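Side-chain contacts in spike protein P1 (Pseudoalteromonas phage pm2, PDB 2VVE), which serves as the receptor-binding spike at the fivefold vertices of the virion, its C-terminal part binding the receptor and its N-terminal part associating with the capsid vertex: residues 51-55 with 56-60; 119-122 with 123-126. One frame throughout, in Å; residues are numbered along the deposited sequence.

How the interactions relate
Interactions 1 and 2 are both local contacts round turns, a hairpin-like reversal in interaction 1 and a 3-10 turn in interaction 2, and they sit in different parts of the spike. Their centres lie 30 Å apart and their nearest atoms about 21 Å apart, so neither touches the other. Interaction 1 (51-60) closes a surface loop in the second jelly-roll domain, its centre 24 Å from the centre of the chain. Interaction 2 (119-126) is more central, at 12 Å, and lies at the end of strand 116-120, in the next part of the chain; through E123 it also reaches Q248, on a strand that pairs with 11-19 and 33-39. The bound calcium ion is held by S150, D212 and D214, which belong to neither contact.

Interaction 1: 51-55 with 56-60; sequences MTALN and GIVDG
T52 and D59 face each other as an antiparallel hydrogen-bonded pair in the hairpin-like loop that joins strands 44-47 and 62-64 of the second jelly-roll domain. Two backbone bonds define this single bridge: T52 N to D59 O at 3.0 Å, and D59 N back to T52 O at 2.9 Å. Their N-H...O angles, 162° and 164°, show both to be nearly straight.

At the far end, the backbone angles give two overlapping beta turns. A type II turn over A53-G56 has only a weak bond, G56 N to A53 O at 3.4 Å. The next turn, L54-I57, has N55 and G56 at its corners with the positive phi values of type I', and its bond is the sounder of the two, I57 N to L54 O at 3.2 Å.

Apolar contacts line one face of the loop. The two methyls of V58 divide the work: CG1 meets M51 CG at 3.9 Å, and CG2 meets A53 CB at 4.0 Å. The same three residues pack against the rest of the domain, A53 and V58 on W81, M51 on N79, and both M51 and A53 on V23.

Polar side chains meet elsewhere. T52 and D59 run side by side, pointing the same way; chi1 of 58° turns the threonine hydroxyl to the D59 side, with OG1 4.0 Å from D59 CB, where one water can reach both side chains. That water lies 2.8 Å from T52 OG1 and donates to D59 OD2 at 2.9 Å.

Interaction 2: 119-122 with 123-126; sequences DVPP and ELDG
P121 O receives the N-H of L124 at 2.8 Å, the shorter of two backbone bonds that curl the chain into a 3-10 turn just beyond strand 116-120. The second, D125 N to P122 O at 3.1 Å, repeats the same i to i+3 step one residue later. The backbone torsions agree with two successive type I turns, and the prolines fit because their nitrogens, which have no hydrogen to give, are not asked to donate.

Apolar contacts join L124 to V120 and P121. With chi1 of -176°, L124 carries CG away from its own N, and CD2 comes to 3.7 Å from V120 CG1; the two side chains cross at about a right angle. The P121 ring meets the base of the same leucine, its CD 3.9 Å from L124 CB.

E123 lies alongside P122, both side chains pointing the same way. A bend at chi2 brings E123 OE1 over the P122 ring, 3.8 Å from P122 CD, and beside P121 CB at 3.6 Å, while OE2 accepts a hydrogen bond from Q248 NE2.

In the surrounding fold, L124 packs on L240 and L241 of helix 239-242. V120 bonds through its backbone to G200 and touches H202, so the turn leaves strand 116-120 where that strand pairs with 200-208 in one sheet. Through the E123-Q248 bond it then meets strand 245-253 of a separate sheet, the one that also holds 11-19, 33-39 and 69-72, and so links the two.

Interaction 1: 51-55 with 56-60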
loop_
_atom_site.group_PDB
_atom_site.type_symbol
_atom_site.label_atom_id
_atom_site.label_comp_id
_atom_site.label_asym_id
_atom_site.label_seq_id
_atom_site.Cartn_x
_atom_site.Cartn_y
_atom_site.Cartn_z
ATOM N N MET A 51 -17.353 -20.550 -17.673
ATOM C CA MET A 51 -17.713 -19.299 -16.994
ATOM C C MET A 51 -18.934 -18.619 -17.613
ATOM O O MET A 51 -18.997 -18.429 -18.830
ATOM C CB MET A 51 -16.533 -18.323 -16.953
ATOM C CG MET A 51 -16.785 -17.169 -15.991
ATOM S SD MET A 51 -15.387 -16.067 -15.776
ATOM C CE MET A 51 -15.409 -15.226 -17.345
ATOM N N THR A 52 -19.888 -18.256 -16.753
ATOM C CA THR A 52 -21.099 -17.559 -17.155
ATOM C C THR A 52 -21.332 -16.427 -16.167
ATOM O O THR A 52 -20.713 -16.394 -15.105
ATOM C CB THR A 52 -22.327 -18.508 -17.151
ATOM O OG1 THR A 52 -22.493 -19.069 -15.841
ATOM C CG2 THR A 52 -22.155 -19.633 -18.179
ATOM N N ALA A 53 -22.217 -15.497 -16.509
ATOM C CA ALA A 53 -22.532 -14.387 -15.611
ATOM C C ALA A 53 -23.991 -13.970 -15.745
ATOM O O ALA A 53 -24.296 -12.815 -16.038
ATOM C CB ALA A 53 -21.588 -13.193 -15.852
ATOM N N LEU A 54 -24.883 -14.938 -15.559
ATOM C CA LEU A 54 -26.326 -14.686 -15.540
ATOM C C LEU A 54 -26.714 -13.763 -14.389
ATOM O O LEU A 54 -26.357 -14.014 -13.237
ATOM C CB LEU A 54 -27.099 -16.007 -15.459
ATOM C CG LEU A 54 -27.500 -16.668 -16.784
ATOM C CD1 LEU A 54 -26.299 -16.996 -17.672
ATOM C CD2 LEU A 54 -28.326 -17.918 -16.510
ATOM N N ASN A 55 -27.419 -12.682 -14.731
ATOM C CA ASN A 55 -27.837 -11.636 -13.784
ATOM C C ASN A 55 -26.710 -10.998 -12.964
ATOM O O ASN A 55 -26.906 -10.626 -11.804
ATOM C CB ASN A 55 -28.967 -12.136 -12.873
ATOM C CG ASN A 55 -30.264 -12.366 -13.628
ATOM O OD1 ASN A 55 -30.724 -11.505 -14.380
ATOM N ND2 ASN A 55 -30.862 -13.534 -13.426
ATOM N N GLY A 56 -25.530 -10.880 -13.574
ATOM C CA GLY A 56 -24.380 -10.241 -12.929
ATOM C C GLY A 56 -23.693 -11.066 -11.854
ATOM O O GLY A 56 -22.851 -10.552 -11.121
ATOM N N ILE A 57 -24.060 -12.342 -11.758
ATOM C CA ILE A 57 -23.425 -13.269 -10.827
ATOM C C ILE A 57 -22.525 -14.200 -11.624
ATOM O O ILE A 57 -23.009 -15.032 -12.393
ATOM C CB ILE A 57 -24.475 -14.095 -10.031
ATOM C CG1 ILE A 57 -25.439 -13.163 -9.285
ATOM C CG2 ILE A 57 -23.780 -15.064 -9.060
ATOM C CD1 ILE A 57 -26.793 -13.788 -8.964
ATOM N N VAL A 58 -21.215 -14.053 -11.439
ATOM C CA VAL A 58 -20.244 -14.874 -12.151
ATOM C C VAL A 58 -20.165 -16.259 -11.530
ATOM O O VAL A 58 -19.989 -16.405 -10.319
ATOM C CB VAL A 58 -18.828 -14.220 -12.172
ATOM C CG1 VAL A 58 -17.802 -15.161 -12.808
ATOM C CG2 VAL A 58 -18.876 -12.888 -12.908
ATOM N N ASP A 59 -20.306 -17.278 -12.371
ATOM C CA ASP A 59 -20.069 -18.649 -11.949
ATOM C C ASP A 59 -18.973 -19.250 -12.818
ATOM O O ASP A 59 -18.929 -19.001 -14.024
ATOM C CB ASP A 59 -21.361 -19.464 -12.065
ATOM C CG ASP A 59 -21.191 -20.909 -11.612
ATOM O OD1 ASP A 59 -20.695 -21.144 -10.487
ATOM O OD2 ASP A 59 -21.557 -21.811 -12.388
ATOM N N GLY A 60 -18.102 -20.047 -12.206
ATOM C CA GLY A 60 -16.950 -20.616 -12.904
ATOM C C GLY A 60 -15.869 -19.594 -13.201
ATOM O O GLY A 60 -15.096 -19.748 -14.138
HETATM O O HOH W 1 -21.122 -21.389 -15.184
#

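Interaction 2: 119-122 with 123-126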
loop_
_atom_site.group_PDB
_atom_site.type_symbol
_atom_site.label_atom_id
_atom_site.label_comp_id
_atom_site.label_asym_id
_atom_site.label_seq_id
_atom_site.Cartn_x
_atom_site.Cartn_y
_atom_site.Cartn_z
ATOM N N ASP A 119 -12.754 9.948 -16.297
ATOM C CA ASP A 119 -11.341 9.584 -16.266
ATOM C C ASP A 119 -10.932 9.123 -17.657
ATOM O O ASP A 119 -11.258 8.001 -18.074
ATOM C CB ASP A 119 -11.090 8.502 -15.211
ATOM C CG ASP A 119 -9.612 8.235 -14.970
ATOM O OD1 ASP A 119 -8.757 8.979 -15.498
ATOM O OD2 ASP A 119 -9.311 7.272 -14.238
ATOM N N VAL A 120 -10.222 9.998 -18.372
ATOM C CA VAL A 120 -9.784 9.716 -19.743
ATOM C C VAL A 120 -8.504 8.870 -19.720
ATOM O O VAL A 120 -7.446 9.350 -19.298
ATOM C CB VAL A 120 -9.596 11.022 -20.560
ATOM C CG1 VAL A 120 -9.125 10.727 -21.977
ATOM C CG2 VAL A 120 -10.899 11.798 -20.615
ATOM N N PRO A 121 -8.592 7.605 -20.176
ATOM C CA PRO A 121 -7.414 6.735 -20.131
ATOM C C PRO A 121 -6.364 7.183 -21.140
ATOM O O PRO A 121 -6.707 7.895 -22.093
ATOM C CB PRO A 121 -7.978 5.365 -20.528
ATOM C CG PRO A 121 -9.162 5.676 -21.357
ATOM C CD PRO A 121 -9.755 6.924 -20.782
ATOM N N PRO A 122 -5.091 6.773 -20.941
ATOM C CA PRO A 122 -4.062 7.101 -21.923
ATOM C C PRO A 122 -4.499 6.706 -23.325
ATOM O O PRO A 122 -4.238 7.424 -24.278
ATOM C CB PRO A 122 -2.867 6.252 -21.481
ATOM C CG PRO A 122 -3.057 6.075 -20.020
ATOM C CD PRO A 122 -4.541 6.004 -19.806
ATOM N N GLU A 123 -5.193 5.576 -23.427
ATOM C CA GLU A 123 -5.676 5.059 -24.699
ATOM C C GLU A 123 -6.646 6.021 -25.436
ATOM O O GLU A 123 -6.864 5.881 -26.641
ATOM C CB GLU A 123 -6.284 3.660 -24.484
ATOM C CG GLU A 123 -5.259 2.537 -24.107
ATOM C CD GLU A 123 -4.785 2.532 -22.626
ATOM O OE1 GLU A 123 -5.559 2.928 -21.714
ATOM O OE2 GLU A 123 -3.630 2.093 -22.373
ATOM N N LEU A 124 -7.200 7.003 -24.716
ATOM C CA LEU A 124 -8.143 7.998 -25.282
ATOM C C LEU A 124 -7.596 9.438 -25.258
ATOM O O LEU A 124 -8.318 10.405 -25.553
ATOM C CB LEU A 124 -9.487 7.925 -24.541
ATOM C CG LEU A 124 -10.707 8.776 -24.949
ATOM C CD1 LEU A 124 -11.390 8.228 -26.199
ATOM C CD2 LEU A 124 -11.714 8.897 -23.811
ATOM N N ASP A 125 -6.325 9.574 -24.891
ATOM C CA ASP A 125 -5.665 10.877 -24.822
ATOM C C ASP A 125 -5.749 11.617 -26.157
ATOM O O ASP A 125 -5.159 11.189 -27.155
ATOM C CB ASP A 125 -4.205 10.706 -24.392
ATOM C CG ASP A 125 -3.474 12.029 -24.248
ATOM O OD1 ASP A 125 -4.127 13.096 -24.328
ATOM O OD2 ASP A 125 -2.240 11.989 -24.057
ATOM N N GLY A 126 -6.490 12.723 -26.159
ATOM C CA GLY A 126 -6.681 13.569 -27.339
ATOM C C GLY A 126 -7.493 12.930 -28.456
ATOM O O GLY A 126 -7.377 13.326 -29.617
#